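Local coordinates for SusD-like protein BACOVA_02651 (Bacteroides ovatus, PDB 5E75) that binds polysaccharide at the cell surface, where it probably captures xyloglucan before the glycan is imported into the periplasm for degradation, at residues 33-38 and 73-78; 245-250 and 352-357; 262-267 and 347-352; 278-283 and 328-333; 312-317 and 338-343. One frame throughout, in Å; residues are numbered along the deposited sequence.

Contact 1 of 5, residues 33-38 and 73-78; sequences FDYNQR and SGAWSG. With EDO (1,2-ethanediol), chain D.
With CG anti to its carbonyl carbon (chi1 -76°), Asp34 leans its carboxylate out from the short helix 33-36 toward helix 70-95, while Ser77 sets OG anti to its own backbone N (chi1 178°) and so offers the hydroxyl to it. The two tips meet in a single short hydrogen bond: Ser77 OG donates to Asp34 OD2 at 2.8 Å, on the anti lone pair, the one turned away from OD1. Beside this polar pair the helices come very close because the long helix presents glycines. Gly78 sets its bare CA 3.6 Å from Asp34 CB, and the CA atoms of Asp34 and Gly78 are 4.4 Å apart. A turn earlier on the long helix, Ala75 CB lies 4.3 Å from CD1 of Tyr35, whose CG is anti to N (chi1 171°) and whose hydroxyl goes on to bond Tyr423 OH. Trp76 points the other way from helix 33-36, and its NE1 donates to an ethanediol O1 at 2.9 Å, a molecule probably taken up from the crystallisation liquor. The contact thus joins two helices of the N-terminal, TPR-related part of the SusD fold. Since the carboxylate accepts the hydrogen bond of the Ser77 hydroxyl, the geometry is consistent with an ionised Asp34 at a partly exposed edge of the helix pair.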
# COMPACT_ATOMS: atom_id res chain seq x y z
N PHE A 33 -8.35 9.99 5.51
CA PHE A 33 -7.77 10.21 6.83
C PHE A 33 -8.07 9.07 7.83
O PHE A 33 -7.17 8.64 8.55
CB PHE A 33 -8.22 11.57 7.39
CG PHE A 33 -7.61 11.89 8.73
CD1 PHE A 33 -6.36 12.47 8.82
CD2 PHE A 33 -8.30 11.60 9.89
CE1 PHE A 33 -5.80 12.75 10.06
CE2 PHE A 33 -7.74 11.87 11.13
CZ PHE A 33 -6.49 12.45 11.20
N ASP A 34 -9.30 8.57 7.88
CA ASP A 34 -9.65 7.57 8.89
C ASP A 34 -8.87 6.29 8.66
O ASP A 34 -8.65 5.53 9.60
CB ASP A 34 -11.16 7.24 8.93
CG ASP A 34 -11.99 8.30 9.59
OD1 ASP A 34 -11.42 9.29 10.08
OD2 ASP A 34 -13.23 8.12 9.62
N TYR A 35 -8.50 6.02 7.42
CA TYR A 35 -7.68 4.85 7.09
C TYR A 35 -6.20 5.11 7.38
O TYR A 35 -5.56 4.33 8.09
CB TYR A 35 -7.88 4.48 5.62
CG TYR A 35 -6.96 3.42 5.04
CD1 TYR A 35 -6.89 2.15 5.59
CD2 TYR A 35 -6.20 3.69 3.91
CE1 TYR A 35 -6.07 1.18 5.03
CE2 TYR A 35 -5.37 2.73 3.36
CZ TYR A 35 -5.32 1.47 3.92
OH TYR A 35 -4.51 0.48 3.38
N ASN A 36 -5.68 6.22 6.86
CA ASN A 36 -4.28 6.54 7.05
C ASN A 36 -3.89 6.77 8.49
O ASN A 36 -2.74 6.54 8.86
CB ASN A 36 -3.88 7.77 6.21
CG ASN A 36 -2.39 7.94 6.10
OD1 ASN A 36 -1.75 7.23 5.30
ND2 ASN A 36 -1.81 8.83 6.90
N GLN A 37 -4.83 7.18 9.34
CA GLN A 37 -4.44 7.59 10.67
C GLN A 37 -4.01 6.43 11.56
O GLN A 37 -3.37 6.65 12.59
CB GLN A 37 -5.54 8.40 11.36
CG GLN A 37 -6.75 7.61 11.80
CD GLN A 37 -7.58 8.37 12.81
OE1 GLN A 37 -8.64 8.91 12.49
NE2 GLN A 37 -7.11 8.41 14.05
N ARG A 38 -4.35 5.21 11.18
CA ARG A 38 -4.01 4.07 12.01
C ARG A 38 -3.95 2.75 11.25
O ARG A 38 -2.88 2.15 11.14
CB ARG A 38 -5.00 3.96 13.17
CG ARG A 38 -4.60 2.98 14.27
CD ARG A 38 -5.15 3.44 15.63
NE ARG A 38 -4.50 4.65 16.10
CZ ARG A 38 -3.38 4.68 16.83
NH1 ARG A 38 -2.77 3.56 17.18
NH2 ARG A 38 -2.87 5.85 17.21
N SER A 73 -12.88 -1.26 12.12
CA SER A 73 -13.90 -0.22 12.06
C SER A 73 -13.31 1.06 11.46
O SER A 73 -13.96 1.73 10.66
CB SER A 73 -14.50 0.00 13.45
OG SER A 73 -13.49 0.24 14.39
N GLY A 74 -12.07 1.38 11.80
CA GLY A 74 -11.42 2.56 11.25
C GLY A 74 -11.22 2.43 9.75
O GLY A 74 -11.47 3.36 9.00
N ALA A 75 -10.74 1.27 9.30
CA ALA A 75 -10.51 1.07 7.86
C ALA A 75 -11.82 1.14 7.07
O ALA A 75 -11.90 1.81 6.05
CB ALA A 75 -9.79 -0.25 7.61
N TRP A 76 -12.83 0.45 7.60
CA TRP A 76 -14.17 0.43 6.99
C TRP A 76 -14.70 1.85 6.88
O TRP A 76 -15.16 2.26 5.82
CB TRP A 76 -15.09 -0.44 7.84
CG TRP A 76 -16.52 -0.66 7.32
CD1 TRP A 76 -17.63 0.07 7.62
CD2 TRP A 76 -16.97 -1.73 6.46
NE1 TRP A 76 -18.73 -0.47 7.01
CE2 TRP A 76 -18.35 -1.57 6.28
CE3 TRP A 76 -16.32 -2.80 5.83
CZ2 TRP A 76 -19.10 -2.43 5.48
CZ3 TRP A 76 -17.07 -3.64 5.03
CH2 TRP A 76 -18.44 -3.47 4.88
N SER A 77 -14.61 2.60 7.97
CA SER A 77 -15.00 4.01 7.97
C SER A 77 -14.23 4.83 6.94
O SER A 77 -14.82 5.63 6.21
CB SER A 77 -14.80 4.65 9.35
OG SER A 77 -15.15 6.04 9.33
N GLY A 78 -12.91 4.65 6.89
CA GLY A 78 -12.08 5.39 5.96
C GLY A 78 -12.40 5.12 4.51
O GLY A 78 -12.57 6.05 3.72
C1 EDO D . -21.39 0.83 4.74
O1 EDO D . -21.34 0.57 6.15
C2 EDO D . -21.86 2.25 4.49
O2 EDO D . -21.18 3.13 5.39

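Contact 2 of 5, residues 245-250 and 352-357; sequences LLAMQW and PLNTYI
Trp250 and Thr355 cross obliquely, the indole turning its N-H edge to the threonine hydroxyl: NE1 donates to Thr355 OG1 at 2.9 Å, nearly straight (165°), with the oxygen in the ring plane. The same hydroxyl also bonds Asn36 OD1, so two partners grip it. Over one face of the indole lies Met248 CB, and the rest of the extended methionine runs alongside Thr355 in the same sense, with SD 3.8 Å from Thr355 CB. Ile357 meets that methionine at about a right angle, its CD1 4.0 Å from Met248 CG, and runs alongside Leu246, where CG2 touches Leu246 CD2. Ala247 and Tyr356 occupy the other face of the strand pair. Toward the Trp250 end of the pair, Asn354 and Gln249 cross obliquely with their amide planes 70° apart. Their mutual bond is weak; Gln249 OE1 has a better partner in Asn240 ND2, while its NE2 folds back to Ala247 O. A water links Asn354 OD1 to Trp250 O, adding to a weak bond from Trp250 N to that same OD1. Between the main chains, Met248 N donates to Thr355 O at 2.8 Å and Thr355 N returns to Met248 O at 3.2 Å, while Ile357 N reaches Leu246 O at 2.9 Å. Helix 103-125 packs on Leu246 and Ile357. The arrangement is a two-stranded antiparallel ribbon, Met248 with Thr355 as the hydrogen-bonded pair and Ala247 with Tyr356 as the non-hydrogen-bonded one, interrupted at Leu245 and Leu246, both opposite Leu358, by a classic beta bulge.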
# COMPACT_ATOMS: atom_id res chain seq x y z
N LEU A 245 2.51 8.13 -9.32
CA LEU A 245 1.33 8.20 -10.17
C LEU A 245 0.10 8.64 -9.39
O LEU A 245 -0.73 9.40 -9.89
CB LEU A 245 1.08 6.86 -10.87
CG LEU A 245 2.12 6.48 -11.94
CD1 LEU A 245 1.95 5.07 -12.42
CD2 LEU A 245 1.98 7.43 -13.12
N LEU A 246 -0.02 8.19 -8.14
CA LEU A 246 -1.14 8.57 -7.30
C LEU A 246 -0.70 8.46 -5.84
O LEU A 246 -0.09 7.46 -5.43
CB LEU A 246 -2.34 7.64 -7.56
CG LEU A 246 -3.68 8.07 -6.97
CD1 LEU A 246 -4.12 9.42 -7.56
CD2 LEU A 246 -4.74 7.02 -7.19
N ALA A 247 -1.02 9.48 -5.05
CA ALA A 247 -0.65 9.49 -3.64
C ALA A 247 -1.62 10.36 -2.87
O ALA A 247 -2.17 11.34 -3.41
CB ALA A 247 0.76 10.01 -3.46
N MET A 248 -1.80 10.01 -1.60
CA MET A 248 -2.50 10.88 -0.66
C MET A 248 -1.63 12.10 -0.38
O MET A 248 -0.44 12.00 -0.10
CB MET A 248 -2.81 10.14 0.64
CG MET A 248 -3.53 8.83 0.42
SD MET A 248 -3.71 7.85 1.92
CE MET A 248 -3.97 6.20 1.23
N GLN A 249 -2.27 13.25 -0.48
CA GLN A 249 -1.60 14.55 -0.51
C GLN A 249 -1.76 15.27 0.82
O GLN A 249 -2.67 16.08 1.01
CB GLN A 249 -2.20 15.40 -1.63
CG GLN A 249 -2.06 14.76 -3.00
CD GLN A 249 -0.63 14.71 -3.47
OE1 GLN A 249 0.15 15.65 -3.29
NE2 GLN A 249 -0.26 13.60 -4.10
N TRP A 250 -0.87 14.98 1.75
CA TRP A 250 -1.02 15.51 3.10
C TRP A 250 -0.58 16.97 3.21
O TRP A 250 0.26 17.44 2.43
CB TRP A 250 -0.30 14.60 4.11
CG TRP A 250 -0.81 13.20 4.04
CD1 TRP A 250 -0.11 12.09 3.68
CD2 TRP A 250 -2.15 12.76 4.31
NE1 TRP A 250 -0.91 10.98 3.72
CE2 TRP A 250 -2.18 11.36 4.10
CE3 TRP A 250 -3.32 13.40 4.71
CZ2 TRP A 250 -3.33 10.60 4.26
CZ3 TRP A 250 -4.46 12.65 4.88
CH2 TRP A 250 -4.46 11.26 4.66
N PRO A 352 5.54 14.95 6.95
CA PRO A 352 5.42 15.69 5.69
C PRO A 352 5.37 14.79 4.45
O PRO A 352 5.22 15.29 3.33
CB PRO A 352 6.70 16.52 5.68
CG PRO A 352 7.68 15.67 6.33
CD PRO A 352 6.93 14.96 7.44
N LEU A 353 5.49 13.48 4.62
CA LEU A 353 5.48 12.59 3.48
C LEU A 353 4.09 12.31 2.97
O LEU A 353 3.14 12.12 3.74
CB LEU A 353 6.14 11.26 3.85
CG LEU A 353 7.58 11.38 4.35
CD1 LEU A 353 8.04 10.04 4.82
CD2 LEU A 353 8.50 11.90 3.26
N ASN A 354 3.95 12.28 1.65
CA ASN A 354 2.74 11.74 1.06
C ASN A 354 2.65 10.24 1.31
O ASN A 354 3.66 9.59 1.66
CB ASN A 354 2.72 11.99 -0.45
CG ASN A 354 2.37 13.42 -0.82
OD1 ASN A 354 1.90 14.20 0.02
ND2 ASN A 354 2.58 13.76 -2.07
N THR A 355 1.45 9.68 1.15
CA THR A 355 1.27 8.22 1.23
C THR A 355 1.01 7.69 -0.17
O THR A 355 0.00 7.99 -0.79
CB THR A 355 0.07 7.84 2.13
OG1 THR A 355 0.26 8.38 3.44
CG2 THR A 355 -0.09 6.33 2.24
N TYR A 356 1.95 6.92 -0.71
CA TYR A 356 1.79 6.37 -2.05
C TYR A 356 0.57 5.46 -2.16
O TYR A 356 0.30 4.65 -1.27
CB TYR A 356 3.03 5.57 -2.45
CG TYR A 356 4.22 6.41 -2.79
CD1 TYR A 356 4.24 7.20 -3.93
CD2 TYR A 356 5.35 6.40 -1.99
CE1 TYR A 356 5.32 7.97 -4.26
CE2 TYR A 356 6.47 7.17 -2.32
CZ TYR A 356 6.42 7.97 -3.46
OH TYR A 356 7.49 8.75 -3.82
N ILE A 357 -0.15 5.60 -3.27
CA ILE A 357 -1.17 4.66 -3.68
C ILE A 357 -0.67 3.84 -4.87
O ILE A 357 -0.83 2.62 -4.91
CB ILE A 357 -2.51 5.36 -4.00
CG1 ILE A 357 -3.09 5.97 -2.72
CG2 ILE A 357 -3.51 4.40 -4.64
CD1 ILE A 357 -4.31 6.88 -2.94
O HOH W 1 3.72 17.65 2.69
O HOH W 2 1.68 16.82 0.18

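Contact 3 of 5, residues 262-267 and 347-352; sequences LLSDLA and KQMNSP
A type II beta turn, Lys347 to Asn350, sits against the short helix 263-266, and Leu263 is the apolar side chain pressed into it. From the helix, Leu263 CB faces the exit of the turn, 3.8 Å from Asn350 N and 4.0 Å from Ser351 CB. Its CG, anti to the backbone N (chi1 -169°), lies between the two ends of the turn, about equally far from Lys347 O and Asn350 O. Of the two methyls, CD1 is the one that goes on to the turn, ending 4.0 Å from Lys347 O. The leucine therefore meets mostly backbone. The turn's own bond, from Asn350 N to Lys347 O, is weak here, and Lys347 N donating to Asn350 O completes the pair.

One residue on, Ser264 takes the polar share. Its OG is anti to the carbonyl carbon (chi1 -62°), which brings it beside the corner of the turn, where Gln348 CG and Met349 CG pack round the hydroxyl. Met349 itself has a positive phi, as expected at the third position of a type II turn. The hydroxyl also bonds Asn277 O, and Gln348 OE1 bonds Asn277 ND2, so Asn277 is shared by both sides. Ser351 OG, for its part, turns to Leu353 N. The one hydrogen bond between the two segments runs from Met349 N to Ser264 OG, 3.0 Å long.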
# COMPACT_ATOMS: atom_id res chain seq x y z
N LEU A 262 0.96 9.46 11.06
CA LEU A 262 1.67 8.21 11.35
C LEU A 262 3.06 8.38 11.95
O LEU A 262 3.62 7.39 12.40
CB LEU A 262 1.80 7.40 10.07
CG LEU A 262 0.49 6.79 9.53
CD1 LEU A 262 0.76 6.14 8.18
CD2 LEU A 262 -0.14 5.82 10.53
N LEU A 263 3.62 9.59 11.95
CA LEU A 263 5.03 9.82 12.28
C LEU A 263 5.45 9.12 13.57
O LEU A 263 6.46 8.39 13.61
CB LEU A 263 5.32 11.33 12.36
CG LEU A 263 6.74 11.93 12.43
CD1 LEU A 263 7.36 11.84 13.82
CD2 LEU A 263 7.65 11.27 11.42
N SER A 264 4.69 9.34 14.63
CA SER A 264 5.08 8.88 15.95
C SER A 264 4.91 7.37 16.13
O SER A 264 5.59 6.76 16.96
CB SER A 264 4.29 9.66 17.00
OG SER A 264 4.59 11.04 16.94
N ASP A 265 4.01 6.77 15.35
CA ASP A 265 3.79 5.33 15.42
C ASP A 265 4.80 4.53 14.60
O ASP A 265 4.94 3.33 14.80
CB ASP A 265 2.37 4.99 14.98
CG ASP A 265 1.33 5.37 16.04
OD1 ASP A 265 1.27 4.71 17.10
OD2 ASP A 265 0.57 6.32 15.82
N LEU A 266 5.51 5.21 13.70
CA LEU A 266 6.52 4.57 12.85
C LEU A 266 7.94 4.78 13.40
O LEU A 266 8.77 3.87 13.33
CB LEU A 266 6.46 5.11 11.43
CG LEU A 266 5.13 4.92 10.67
CD1 LEU A 266 5.22 5.56 9.29
CD2 LEU A 266 4.78 3.44 10.56
N ALA A 267 8.21 5.95 13.95
CA ALA A 267 9.55 6.31 14.42
C ALA A 267 9.86 5.70 15.79
O ALA A 267 9.08 5.84 16.72
CB ALA A 267 9.73 7.84 14.45
N LYS A 347 6.35 17.18 13.19
CA LYS A 347 5.87 17.38 14.56
C LYS A 347 5.25 16.09 15.04
O LYS A 347 5.13 15.14 14.27
CB LYS A 347 4.83 18.51 14.62
CG LYS A 347 5.41 19.91 14.50
CD LYS A 347 4.35 20.99 14.66
CE LYS A 347 4.99 22.38 14.89
NZ LYS A 347 5.40 22.70 16.32
N GLN A 348 4.92 16.01 16.32
CA GLN A 348 4.28 14.83 16.87
C GLN A 348 3.07 14.47 16.01
O GLN A 348 2.24 15.33 15.70
CB GLN A 348 3.84 15.07 18.32
CG GLN A 348 3.15 13.89 18.97
CD GLN A 348 2.80 14.14 20.42
OE1 GLN A 348 3.67 14.14 21.28
NE2 GLN A 348 1.53 14.38 20.69
N MET A 349 2.99 13.20 15.62
CA MET A 349 1.89 12.71 14.80
C MET A 349 1.66 13.60 13.57
O MET A 349 0.53 13.87 13.20
CB MET A 349 0.61 12.59 15.64
CG MET A 349 0.76 11.57 16.75
SD MET A 349 -0.71 11.36 17.79
CE MET A 349 -0.29 12.36 19.21
N ASN A 350 2.75 14.03 12.93
CA ASN A 350 2.64 14.90 11.77
C ASN A 350 3.85 14.75 10.85
O ASN A 350 4.91 15.35 11.09
CB ASN A 350 2.47 16.36 12.20
CG ASN A 350 1.90 17.22 11.11
OD1 ASN A 350 1.98 16.89 9.93
ND2 ASN A 350 1.29 18.34 11.48
N SER A 351 3.68 13.93 9.83
CA SER A 351 4.72 13.65 8.85
C SER A 351 4.47 14.44 7.57
O SER A 351 3.33 14.54 7.14
CB SER A 351 4.72 12.17 8.48
OG SER A 351 5.58 11.94 7.38
N PRO A 352 5.54 14.95 6.95
CA PRO A 352 5.42 15.69 5.69
C PRO A 352 5.37 14.79 4.45
O PRO A 352 5.22 15.29 3.33
CB PRO A 352 6.70 16.52 5.68
CG PRO A 352 7.68 15.67 6.33
CD PRO A 352 6.93 14.96 7.44

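Contact 4 of 5, residues 278-283 and 328-333; sequences CWSSYN and SPIKKG
Asn283 and Ser328 make the direct polar contact: Ser328 N donates to Asn283 OD1 at 2.9 Å, a fairly straight bond (158°) whose donor stands above the carbonyl plane of the amide. Behind it, Asn283 CA approaches Ser328 O at 3.3 Å in a CA-H...O contact, and Ser328 OG lies the same distance from Asn283 CB. The nitrogen of Pro329, having no hydrogen, cannot add a second bond to OD1, although it is close by. The apolar half is made by Tyr282 and Ile330, which run alongside each other in the same sense. Ile330, with CG1 anti to its carbonyl carbon (chi1 -62°), extends CD1 to 3.6 Å from Tyr282 CB and 3.8 Å from Tyr282 CD2, so the methyl sits where the ring joins its stem.

Beside the Tyr282-Ile330 pair one water joins the two segments. It accepts from Ile330 N at 3.0 Å and can donate to Tyr282 O at 2.8 Å and Ser280 OG at 3.0 Å, sharing its protons among several acceptors. The serine is itself set by an ST turn, its OG accepting from Tyr282 N, and it bonds Asp265 O beyond. Further out, Ser328 OG is held by Gly284 O, Ile330 rests on Leu266, and Pro329 packs on Phe268 and Tyr323. Within the segments the pairing thus runs through one amide oxygen and one water, which satisfy the N-H groups of two buried residues, Ser328 and Ile330; direct backbone bonding resumes between Ser328 and Gly284.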
# COMPACT_ATOMS: atom_id res chain seq x y z
N CYS A 278 7.85 10.23 19.81
CA CYS A 278 7.50 9.05 19.01
C CYS A 278 7.56 7.84 19.92
O CYS A 278 8.07 7.94 21.04
CB CYS A 278 8.45 8.91 17.83
SG CYS A 278 10.16 8.76 18.28
N TRP A 279 7.06 6.69 19.46
CA TRP A 279 6.90 5.54 20.35
C TRP A 279 6.79 4.19 19.62
O TRP A 279 6.24 3.23 20.15
CB TRP A 279 5.66 5.75 21.22
CG TRP A 279 4.44 6.19 20.44
CD1 TRP A 279 3.61 5.40 19.69
CD2 TRP A 279 3.92 7.53 20.35
NE1 TRP A 279 2.60 6.17 19.14
CE2 TRP A 279 2.78 7.48 19.52
CE3 TRP A 279 4.33 8.76 20.88
CZ2 TRP A 279 2.02 8.62 19.22
CZ3 TRP A 279 3.58 9.89 20.57
CH2 TRP A 279 2.44 9.81 19.76
N SER A 280 7.35 4.09 18.42
CA SER A 280 7.20 2.84 17.66
C SER A 280 7.98 1.70 18.27
O SER A 280 9.14 1.86 18.63
CB SER A 280 7.69 3.02 16.22
OG SER A 280 7.35 1.87 15.45
N SER A 281 7.34 0.53 18.34
CA SER A 281 8.04 -0.70 18.67
C SER A 281 8.02 -1.70 17.49
O SER A 281 8.34 -2.87 17.65
CB SER A 281 7.44 -1.35 19.92
OG SER A 281 6.07 -1.66 19.75
N TYR A 282 7.65 -1.23 16.30
CA TYR A 282 7.74 -2.09 15.12
C TYR A 282 9.18 -2.38 14.74
O TYR A 282 10.06 -1.52 14.80
CB TYR A 282 7.05 -1.44 13.91
CG TYR A 282 5.56 -1.28 14.03
CD1 TYR A 282 4.74 -2.35 14.35
CD2 TYR A 282 4.97 -0.05 13.83
CE1 TYR A 282 3.37 -2.19 14.45
CE2 TYR A 282 3.61 0.13 13.94
CZ TYR A 282 2.82 -0.94 14.24
OH TYR A 282 1.45 -0.75 14.34
N ASN A 283 9.42 -3.61 14.31
CA ASN A 283 10.67 -3.97 13.66
C ASN A 283 10.40 -4.78 12.40
O ASN A 283 9.51 -5.64 12.40
CB ASN A 283 11.55 -4.81 14.59
CG ASN A 283 12.09 -4.01 15.73
OD1 ASN A 283 13.02 -3.23 15.56
ND2 ASN A 283 11.52 -4.21 16.91
N SER A 328 15.53 -3.69 14.12
CA SER A 328 15.26 -3.40 12.72
C SER A 328 14.10 -2.40 12.60
O SER A 328 13.12 -2.64 11.90
CB SER A 328 14.98 -4.70 11.95
OG SER A 328 14.06 -5.52 12.64
N PRO A 329 14.21 -1.25 13.28
CA PRO A 329 13.09 -0.31 13.24
C PRO A 329 12.85 0.28 11.85
O PRO A 329 13.71 0.25 10.96
CB PRO A 329 13.50 0.76 14.26
CG PRO A 329 15.01 0.69 14.34
CD PRO A 329 15.34 -0.75 14.10
N ILE A 330 11.66 0.83 11.68
CA ILE A 330 11.22 1.34 10.39
C ILE A 330 12.04 2.58 9.99
O ILE A 330 12.20 3.52 10.78
CB ILE A 330 9.72 1.67 10.44
CG1 ILE A 330 8.87 0.42 10.72
CG2 ILE A 330 9.27 2.34 9.14
CD1 ILE A 330 7.45 0.72 11.12
N LYS A 331 12.51 2.61 8.74
CA LYS A 331 13.06 3.81 8.12
C LYS A 331 12.09 4.47 7.15
O LYS A 331 11.95 5.69 7.12
CB LYS A 331 14.39 3.52 7.41
CG LYS A 331 14.90 4.68 6.51
CD LYS A 331 15.24 5.95 7.28
CE LYS A 331 15.29 7.17 6.37
NZ LYS A 331 13.94 7.54 5.90
N LYS A 332 11.41 3.68 6.32
CA LYS A 332 10.46 4.24 5.36
C LYS A 332 9.25 4.83 6.05
O LYS A 332 8.53 4.12 6.75
CB LYS A 332 10.03 3.19 4.36
CG LYS A 332 9.24 3.77 3.20
CD LYS A 332 8.86 2.72 2.15
CE LYS A 332 10.05 2.13 1.42
NZ LYS A 332 9.61 1.06 0.45
N GLY A 333 9.01 6.12 5.85
CA GLY A 333 7.99 6.85 6.59
C GLY A 333 8.54 7.63 7.77
O GLY A 333 7.78 8.31 8.47
O HOH W 3 9.94 1.17 14.07

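Contact 5 of 5, residues 312-317 and 338-343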
# COMPACT_ATOMS: atom_id res chain seq x y z
N SER A 312 23.11 9.76 5.23
CA SER A 312 23.64 11.12 5.14
C SER A 312 22.57 12.17 5.28
O SER A 312 22.87 13.33 5.61
CB SER A 312 24.34 11.31 3.80
OG SER A 312 23.43 11.12 2.74
N TYR A 313 21.31 11.77 5.07
CA TYR A 313 20.19 12.70 4.94
C TYR A 313 19.26 12.71 6.16
O TYR A 313 18.20 13.36 6.15
CB TYR A 313 19.42 12.38 3.65
CG TYR A 313 18.84 10.98 3.56
CD1 TYR A 313 19.56 9.93 3.01
CD2 TYR A 313 17.55 10.73 3.98
CE1 TYR A 313 19.02 8.65 2.91
CE2 TYR A 313 17.00 9.46 3.89
CZ TYR A 313 17.74 8.42 3.36
OH TYR A 313 17.17 7.17 3.26
N ILE A 314 19.68 12.00 7.21
CA ILE A 314 19.02 12.01 8.51
C ILE A 314 20.03 12.57 9.52
O ILE A 314 21.20 12.22 9.44
CB ILE A 314 18.59 10.57 8.92
CG1 ILE A 314 17.65 9.95 7.88
CG2 ILE A 314 17.94 10.57 10.31
CD1 ILE A 314 16.30 10.67 7.74
N CYS A 315 19.59 13.43 10.43
CA CYS A 315 20.49 14.11 11.37
C CYS A 315 21.59 14.83 10.60
O CYS A 315 22.78 14.70 10.91
CB CYS A 315 21.12 13.13 12.35
SG CYS A 315 19.90 12.23 13.29
N ILE A 316 21.17 15.59 9.60
CA ILE A 316 22.11 16.25 8.69
C ILE A 316 23.02 17.23 9.45
O ILE A 316 24.21 17.34 9.12
CB ILE A 316 21.36 17.00 7.57
CG1 ILE A 316 20.59 16.02 6.67
CG2 ILE A 316 22.32 17.84 6.73
CD1 ILE A 316 19.67 16.68 5.65
N LYS A 317 22.48 17.91 10.45
CA LYS A 317 23.25 18.86 11.27
C LYS A 317 24.28 18.19 12.17
O LYS A 317 25.14 18.88 12.73
CB LYS A 317 22.33 19.69 12.16
CG LYS A 317 21.41 20.63 11.43
CD LYS A 317 20.51 21.39 12.42
CE LYS A 317 19.70 20.44 13.31
NZ LYS A 317 18.71 21.19 14.13
N PRO A 338 12.79 17.96 11.87
CA PRO A 338 12.29 19.14 11.16
C PRO A 338 13.32 19.75 10.20
O PRO A 338 12.93 20.23 9.13
CB PRO A 338 11.99 20.11 12.30
CG PRO A 338 11.71 19.25 13.47
CD PRO A 338 12.58 18.04 13.33
N ASP A 339 14.60 19.73 10.56
CA ASP A 339 15.61 20.38 9.74
C ASP A 339 16.31 19.47 8.75
O ASP A 339 17.24 19.92 8.09
CB ASP A 339 16.69 21.00 10.61
CG ASP A 339 16.14 22.01 11.55
OD1 ASP A 339 15.15 22.67 11.20
OD2 ASP A 339 16.73 22.14 12.63
N ASP A 340 15.89 18.21 8.65
CA ASP A 340 16.51 17.28 7.70
C ASP A 340 15.89 17.42 6.30
O ASP A 340 15.29 16.48 5.75
CB ASP A 340 16.40 15.84 8.22
CG ASP A 340 17.32 15.57 9.40
OD1 ASP A 340 18.40 16.22 9.48
OD2 ASP A 340 16.97 14.71 10.24
N ASP A 341 16.03 18.62 5.73
CA ASP A 341 15.42 18.98 4.46
C ASP A 341 13.90 18.77 4.51
O ASP A 341 13.28 18.43 3.50
CB ASP A 341 16.06 18.22 3.28
CG ASP A 341 17.52 18.61 3.06
OD1 ASP A 341 17.93 19.74 3.46
OD2 ASP A 341 18.26 17.80 2.47
N ASN A 342 13.30 18.99 5.68
CA ASN A 342 11.84 18.87 5.84
C ASN A 342 11.12 20.21 6.06
O ASN A 342 9.93 20.23 6.34
CB ASN A 342 11.52 17.92 6.99
CG ASN A 342 11.83 16.48 6.64
OD1 ASN A 342 11.47 16.01 5.55
ND2 ASN A 342 12.53 15.77 7.53
N ASP A 343 11.86 21.31 5.94
CA ASP A 343 11.29 22.67 6.01
C ASP A 343 10.51 22.89 7.30
O ASP A 343 9.52 23.63 7.31
CB ASP A 343 10.40 22.96 4.78
CG ASP A 343 11.18 23.04 3.48
OD1 ASP A 343 12.38 23.42 3.51
OD2 ASP A 343 10.59 22.75 2.42
O HOH W 4 16.39 14.33 4.44
O HOH W 5 19.53 18.12 10.99
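Hydrogen bonds to one carboxylate dominate. Asp340, at the centre of an inverse gamma turn and with CG anti to its carbonyl carbon (chi1 -72°), offers an oxygen to each of two successive backbone amides: Ile316 N donates to OD1 at 2.8 Å, almost straight (169°), and Cys315 N donates to OD2 at 2.9 Å. Both donors come from above the carboxylate plane. OD2 also receives Gly337 N, within its own loop, so the buried acid is well supplied with donors, which would be consistent with its being ionised.

Two waters extend this pairing. One donates to Asp340 OD1 and accepts from Lys317 N; the other bridges Tyr313 O and Asp340 O, each at 2.7 Å.

A salt bridge lies nearer the surface, where Lys317, bent at chi3, brings NZ to 2.7 Å from Asp339 OD2, though the position of that oxygen is less certain.

Van der Waals contact is slight: Ile316 passes Asp340 antiparallel to it, its CD1 ending 3.7 Å from Asp341 OD2.

The contact joins the loop between strands 310-311 and 321-322 to the long loop that leads from strand 321-322 to strand 355-359, and Ile314 and Cys315 pack on Tyr321 of strand 321-322.

From the N terminus, contact 1 closes first, joining helix 33-36 to helix 70-95. Contact 2 opens next and closes last, round a loop of 101 residues between strands 244-248 and 355-359, and contacts 3, 4 and 5 all nest inside it. Contacts 4 and 5 also lie within the loop of contact 3, where they cross each other, since 278-283 and 328-333 alternate with 312-317 and 338-343. Contact 1 reaches the later part of the fold through Asn36, which packs on Trp250 of contact 2 and on Leu262 of contact 3. Asp265 and Trp279 link contacts 3 and 4, Lys331 and Tyr313 touch between contacts 4 and 5, and Pro352 is shared by contacts 2 and 3.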